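Local coordinates for protein endo-N-acetyl-beta-D-glucosaminidase (Hypocrea jecorina, PDB 4AC1) that hydrolyses the chitobiose core of N-linked glycans as a family 18 endo-beta-N-acetylglucosaminidase, and is responsible for deglycosylating the cellulases of its fungus, at residues D1-H13 / E270-G282. Sequence-based numbering, arbitrary orientation.
Sequences DLPRLIVYFQTTH and EWAQIVTVILRPG. Unlike the reference sequence in segment 270-282: Val277 (reference Glu). With ZN (zinc ion), chain H; NAG (2-acetamido-2-deoxy-beta-D-glucopyranose), chain B.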
loop_
_atom_site.group_PDB
_atom_site.type_symbol
_atom_site.label_atom_id
_atom_site.label_comp_id
_atom_site.label_asym_id
_atom_site.label_seq_id
_atom_site.Cartn_x
_atom_site.Cartn_y
_atom_site.Cartn_z
ATOM N N ASP A 1 7.672 14.385 -1.923
ATOM C CA ASP A 1 6.997 15.308 -2.874
ATOM C C ASP A 1 5.571 14.846 -3.181
ATOM O O ASP A 1 5.349 13.817 -3.834
ATOM C CB ASP A 1 7.793 15.465 -4.170
ATOM C CG ASP A 1 7.042 16.287 -5.207
ATOM O OD1 ASP A 1 6.842 17.506 -4.995
ATOM O OD2 ASP A 1 6.629 15.709 -6.221
ATOM N N LEU A 2 4.617 15.631 -2.699
ATOM C CA LEU A 2 3.201 15.334 -2.830
ATOM C C LEU A 2 2.688 15.938 -4.129
ATOM O O LEU A 2 3.149 17.016 -4.545
ATOM C CB LEU A 2 2.440 15.930 -1.652
ATOM C CG LEU A 2 2.857 15.472 -0.255
ATOM C CD1 LEU A 2 2.008 16.168 0.776
ATOM C CD2 LEU A 2 2.756 13.956 -0.092
ATOM N N PRO A 3 1.712 15.290 -4.772
ATOM C CA PRO A 3 1.014 14.079 -4.351
ATOM C C PRO A 3 1.738 12.797 -4.757
ATOM O O PRO A 3 2.366 12.729 -5.816
ATOM C CB PRO A 3 -0.313 14.181 -5.110
ATOM C CG PRO A 3 0.058 14.855 -6.381
ATOM C CD PRO A 3 1.096 15.874 -5.981
ATOM N N ARG A 4 1.630 11.779 -3.915
ATOM C CA ARG A 4 2.164 10.456 -4.242
ATOM C C ARG A 4 1.247 9.766 -5.243
ATOM O O ARG A 4 0.021 9.986 -5.235
ATOM C CB ARG A 4 2.282 9.599 -2.984
ATOM C CG ARG A 4 3.068 10.273 -1.864
ATOM C CD ARG A 4 3.093 9.398 -0.631
ATOM N NE ARG A 4 3.626 10.068 0.559
ATOM C CZ ARG A 4 2.896 10.767 1.428
ATOM N NH1 ARG A 4 1.605 10.949 1.226
ATOM N NH2 ARG A 4 3.460 11.291 2.511
ATOM N N LEU A 5 1.840 8.961 -6.122
ATOM C CA LEU A 5 1.086 8.054 -6.971
ATOM C C LEU A 5 1.651 6.674 -6.740
ATOM O O LEU A 5 2.812 6.401 -7.072
ATOM C CB LEU A 5 1.181 8.427 -8.456
ATOM C CG LEU A 5 0.468 7.471 -9.426
ATOM C CD1 LEU A 5 -1.033 7.326 -9.100
ATOM C CD2 LEU A 5 0.666 7.892 -10.877
ATOM N N ILE A 6 0.827 5.813 -6.158
ATOM C CA ILE A 6 1.262 4.535 -5.625
ATOM C C ILE A 6 0.497 3.432 -6.324
ATOM O O ILE A 6 -0.718 3.518 -6.457
ATOM C CB ILE A 6 0.934 4.476 -4.126
ATOM C CG1 ILE A 6 1.698 5.574 -3.369
ATOM C CG2 ILE A 6 1.215 3.084 -3.536
ATOM C CD1 ILE A 6 0.896 6.237 -2.279
ATOM N N VAL A 7 1.199 2.411 -6.793
ATOM C CA VAL A 7 0.567 1.264 -7.455
ATOM C C VAL A 7 0.956 -0.018 -6.724
ATOM O O VAL A 7 2.157 -0.297 -6.524
ATOM C CB VAL A 7 0.999 1.155 -8.929
ATOM C CG1 VAL A 7 0.573 -0.202 -9.533
ATOM C CG2 VAL A 7 0.440 2.322 -9.731
ATOM N N TYR A 8 -0.055 -0.775 -6.298
ATOM C CA TYR A 8 0.145 -2.116 -5.767
ATOM C C TYR A 8 0.292 -3.120 -6.902
ATOM O O TYR A 8 -0.483 -3.099 -7.874
ATOM C CB TYR A 8 -1.035 -2.528 -4.900
ATOM C CG TYR A 8 -1.105 -1.891 -3.520
ATOM C CD1 TYR A 8 -1.763 -0.679 -3.300
ATOM C CD2 TYR A 8 -0.518 -2.522 -2.422
ATOM C CE1 TYR A 8 -1.816 -0.111 -2.025
ATOM C CE2 TYR A 8 -0.578 -1.970 -1.145
ATOM C CZ TYR A 8 -1.230 -0.765 -0.958
ATOM O OH TYR A 8 -1.309 -0.206 0.300
ATOM N N PHE A 9 1.288 -3.996 -6.761
ATOM C CA PHE A 9 1.671 -4.964 -7.785
ATOM C C PHE A 9 1.634 -6.347 -7.128
ATOM O O PHE A 9 2.632 -6.788 -6.536
ATOM C CB PHE A 9 3.081 -4.602 -8.283
ATOM C CG PHE A 9 3.561 -5.401 -9.474
ATOM C CD1 PHE A 9 3.174 -5.067 -10.769
ATOM C CD2 PHE A 9 4.443 -6.460 -9.295
ATOM C CE1 PHE A 9 3.638 -5.811 -11.865
ATOM C CE2 PHE A 9 4.912 -7.203 -10.374
ATOM C CZ PHE A 9 4.510 -6.876 -11.663
ATOM N N GLN A 10 0.457 -6.986 -7.153
ATOM C CA GLN A 10 0.255 -8.309 -6.535
ATOM C C GLN A 10 0.303 -9.434 -7.561
ATOM O O GLN A 10 0.977 -10.449 -7.357
ATOM C CB GLN A 10 -1.052 -8.401 -5.744
ATOM C CG GLN A 10 -1.078 -9.659 -4.883
ATOM C CD GLN A 10 -2.400 -9.905 -4.211
ATOM O OE1 GLN A 10 -3.381 -10.279 -4.855
ATOM N NE2 GLN A 10 -2.433 -9.721 -2.911
ATOM N N THR A 11 -0.431 -9.248 -8.656
ATOM C CA THR A 11 -0.447 -10.194 -9.768
ATOM C C THR A 11 0.799 -9.927 -10.595
ATOM O O THR A 11 0.930 -8.864 -11.223
ATOM C CB THR A 11 -1.715 -10.038 -10.611
ATOM O OG1 THR A 11 -2.851 -10.246 -9.774
ATOM C CG2 THR A 11 -1.760 -11.063 -11.751
ATOM N N THR A 12 1.707 -10.903 -10.585
ATOM C CA THR A 12 3.064 -10.737 -11.097
ATOM C C THR A 12 3.298 -11.483 -12.409
ATOM O O THR A 12 4.283 -11.233 -13.104
ATOM C CB THR A 12 4.112 -11.235 -10.065
ATOM O OG1 THR A 12 3.852 -12.616 -9.770
ATOM C CG2 THR A 12 4.051 -10.412 -8.768
ATOM N N HIS A 13 2.384 -12.404 -12.714
ATOM C CA HIS A 13 2.466 -13.269 -13.892
ATOM C C HIS A 13 1.092 -13.348 -14.530
ATOM O O HIS A 13 0.076 -13.283 -13.841
ATOM C CB HIS A 13 2.921 -14.684 -13.498
ATOM C CG HIS A 13 4.339 -14.753 -13.022
ATOM N ND1 HIS A 13 4.762 -14.142 -11.861
ATOM C CD2 HIS A 13 5.428 -15.371 -13.540
ATOM C CE1 HIS A 13 6.054 -14.368 -11.693
ATOM N NE2 HIS A 13 6.482 -15.108 -12.701
ATOM N N GLU A 270 -2.164 2.687 -18.527
ATOM C CA GLU A 270 -2.984 3.842 -18.864
ATOM C C GLU A 270 -3.645 4.466 -17.635
ATOM O O GLU A 270 -3.793 5.686 -17.572
ATOM C CB GLU A 270 -4.007 3.519 -19.946
ATOM C CG GLU A 270 -3.360 3.301 -21.301
ATOM C CD GLU A 270 -4.347 2.966 -22.393
ATOM O OE1 GLU A 270 -5.520 2.704 -22.077
ATOM O OE2 GLU A 270 -3.939 2.948 -23.584
ATOM N N TRP A 271 -4.001 3.636 -16.650
ATOM C CA TRP A 271 -4.521 4.131 -15.384
ATOM C C TRP A 271 -3.564 5.158 -14.767
ATOM O O TRP A 271 -3.970 6.255 -14.416
ATOM C CB TRP A 271 -4.737 2.965 -14.412
ATOM C CG TRP A 271 -5.361 3.361 -13.099
ATOM C CD1 TRP A 271 -6.695 3.429 -12.823
ATOM C CD2 TRP A 271 -4.676 3.740 -11.899
ATOM N NE1 TRP A 271 -6.889 3.825 -11.524
ATOM C CE2 TRP A 271 -5.665 4.021 -10.931
ATOM C CE3 TRP A 271 -3.325 3.864 -11.545
ATOM C CZ2 TRP A 271 -5.345 4.432 -9.637
ATOM C CZ3 TRP A 271 -3.011 4.266 -10.248
ATOM C CH2 TRP A 271 -4.014 4.533 -9.306
ATOM N N ALA A 272 -2.283 4.794 -14.655
ATOM C CA ALA A 272 -1.292 5.698 -14.074
ATOM C C ALA A 272 -1.110 6.982 -14.871
ATOM O O ALA A 272 -0.854 8.022 -14.285
ATOM C CB ALA A 272 0.046 4.989 -13.872
ATOM N N GLN A 273 -1.244 6.904 -16.196
ATOM C CA GLN A 273 -1.257 8.106 -17.035
ATOM C C GLN A 273 -2.432 9.034 -16.702
ATOM O O GLN A 273 -2.254 10.227 -16.500
ATOM C CB GLN A 273 -1.304 7.722 -18.516
ATOM C CG GLN A 273 -0.066 7.013 -19.024
ATOM C CD GLN A 273 -0.184 6.569 -20.463
ATOM O OE1 GLN A 273 -1.213 6.032 -20.873
ATOM N NE2 GLN A 273 0.886 6.742 -21.224
ATOM N N ILE A 274 -3.631 8.464 -16.613
ATOM C CA ILE A 274 -4.822 9.237 -16.276
ATOM C C ILE A 274 -4.713 9.865 -14.891
ATOM O O ILE A 274 -5.004 11.051 -14.700
ATOM C CB ILE A 274 -6.101 8.363 -16.407
ATOM C CG1 ILE A 274 -6.342 8.041 -17.887
ATOM C CG2 ILE A 274 -7.315 9.056 -15.783
ATOM C CD1 ILE A 274 -7.558 7.213 -18.166
ATOM N N VAL A 275 -4.277 9.075 -13.915
ATOM C CA VAL A 275 -4.157 9.602 -12.551
ATOM C C VAL A 275 -3.029 10.629 -12.431
ATOM O O VAL A 275 -3.132 11.554 -11.647
ATOM C CB VAL A 275 -4.073 8.468 -11.495
ATOM C CG1 VAL A 275 -4.001 9.034 -10.103
ATOM C CG2 VAL A 275 -5.296 7.594 -11.604
ATOM N N THR A 276 -1.974 10.476 -13.226
ATOM C CA THR A 276 -0.948 11.516 -13.309
ATOM C C THR A 276 -1.541 12.836 -13.831
ATOM O O THR A 276 -1.234 13.915 -13.296
ATOM C CB THR A 276 0.254 11.071 -14.155
ATOM O OG1 THR A 276 0.922 9.978 -13.502
ATOM C CG2 THR A 276 1.253 12.216 -14.328
ATOM N N VAL A 277 -2.411 12.761 -14.845
ATOM C CA VAL A 277 -3.062 13.987 -15.333
ATOM C C VAL A 277 -3.950 14.618 -14.255
ATOM O O VAL A 277 -4.057 15.844 -14.165
ATOM C CB VAL A 277 -3.883 13.788 -16.625
ATOM C CG1 VAL A 277 -4.349 15.142 -17.158
ATOM C CG2 VAL A 277 -3.077 13.115 -17.703
ATOM N N ILE A 278 -4.579 13.793 -13.428
ATOM C CA ILE A 278 -5.385 14.296 -12.318
ATOM C C ILE A 278 -4.529 14.984 -11.241
ATOM O O ILE A 278 -4.857 16.089 -10.778
ATOM C CB ILE A 278 -6.225 13.153 -11.689
ATOM C CG1 ILE A 278 -7.269 12.655 -12.692
ATOM C CG2 ILE A 278 -6.842 13.594 -10.353
ATOM C CD1 ILE A 278 -8.011 11.391 -12.249
ATOM N N LEU A 279 -3.434 14.343 -10.838
ATOM C CA LEU A 279 -2.657 14.797 -9.694
ATOM C C LEU A 279 -1.649 15.870 -10.048
ATOM O O LEU A 279 -1.317 16.727 -9.219
ATOM C CB LEU A 279 -1.894 13.617 -9.117
ATOM C CG LEU A 279 -2.724 12.550 -8.419
ATOM C CD1 LEU A 279 -1.808 11.386 -8.003
ATOM C CD2 LEU A 279 -3.466 13.135 -7.217
ATOM N N ARG A 280 -1.130 15.782 -11.266
ATOM C CA ARG A 280 -0.103 16.696 -11.749
ATOM C C ARG A 280 -0.459 17.219 -13.143
ATOM O O ARG A 280 0.236 16.924 -14.119
ATOM C CB ARG A 280 1.266 16.004 -11.744
ATOM C CG ARG A 280 1.789 15.684 -10.345
ATOM C CD ARG A 280 3.153 15.007 -10.350
ATOM N NE ARG A 280 3.463 14.493 -9.016
ATOM C CZ ARG A 280 4.183 15.136 -8.102
ATOM N NH1 ARG A 280 4.720 16.330 -8.370
ATOM N NH2 ARG A 280 4.382 14.577 -6.917
ATOM N N PRO A 281 -1.547 18.012 -13.231
ATOM C CA PRO A 281 -2.051 18.443 -14.544
ATOM C C PRO A 281 -1.123 19.416 -15.276
ATOM O O PRO A 281 -1.308 19.643 -16.468
ATOM C CB PRO A 281 -3.401 19.097 -14.222
ATOM C CG PRO A 281 -3.347 19.443 -12.775
ATOM C CD PRO A 281 -2.363 18.521 -12.114
ATOM N N GLY A 282 -0.131 19.970 -14.582
ATOM C CA GLY A 282 0.832 20.878 -15.207
ATOM C C GLY A 282 2.097 20.209 -15.709
ATOM O O GLY A 282 2.992 20.881 -16.235
HETATM ZN ZN ZN H . -4.974 2.282 -25.272
HETATM C C1 NAG B . -10.721 17.454 -13.662
HETATM C C2 NAG B . -10.398 17.360 -15.155
HETATM C C3 NAG B . -10.401 18.725 -15.851
HETATM C C4 NAG B . -11.548 19.627 -15.407
HETATM C C5 NAG B . -11.756 19.606 -13.891
HETATM C C6 NAG B . -13.027 20.344 -13.477
HETATM C C7 NAG B . -9.025 15.459 -15.798
HETATM C C8 NAG B . -7.641 14.903 -15.936
HETATM N N2 NAG B . -9.115 16.703 -15.341
HETATM O O3 NAG B . -10.522 18.544 -17.245
HETATM O O4 NAG B . -11.266 20.942 -15.839
HETATM O O5 NAG B . -11.859 18.269 -13.441
HETATM O O6 NAG B . -14.179 19.754 -14.050
HETATM O O7 NAG B . -10.000 14.775 -16.102
HETATM O O HOH W 1 2.678 11.782 -8.626
HETATM O O HOH W 2 -6.589 1.860 -24.237
HETATM O O HOH W 3 -5.917 1.637 -27.035
HETATM O O HOH W 4 -3.234 2.864 -26.569
HETATM O O HOH W 5 -5.723 4.217 -25.631
#
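Leu5 drives its forked end into the inner face of helix 270-279. Its chi1 of 177° puts CG anti to the backbone N, and chi2 of 57° aims the two methyls: Leu5 CD1 lies 3.6 Å from Val275 CG1 and also meets CZ3 of Trp271, while CD2 rests 3.4 Å from Thr276 OG1. Although set against a methyl, Thr276 OG1 is satisfied: it donates to Ala272 O one turn back (2.8 Å), whose opposite face takes the Thr276 amide, and accepts a hydrogen bond from the backbone N of Ala32. The indole of Trp271 has Val275 CG2 over the centre of one face, and its CZ3 corner extends the apolar layer to Val7 CG2. Just before the strand, Pro3, which follows a cis peptide bond, packs its CG 3.6 Å from Leu279 CB, at the C-terminal end of the helix.

Past the helix end, the extended Arg280 side chain reaches back to the N-terminus. Arg280 NH2 donates to Asp1 OD2 at 2.6 Å, in a salt bridge that approaches OD2 from above the carboxylate plane, and to Pro3 O at 2.9 Å; NH1 adds a weak bond to the same carboxylate oxygen. Pro3 CD lies over one guanidinium face, and a water joining Arg280 NE to Pro3 O probably helps to fix the group's rotation.

Strand and helix run nearly antiparallel, with a closest axis approach of 9.7 Å, as the first strand and last helix of the GH18 (beta/alpha)8 barrel: strand 4-9 closes it between parallel strands 35-42 and 251-255, and helix 270-279 packs outside, Trp271 also touching Val252.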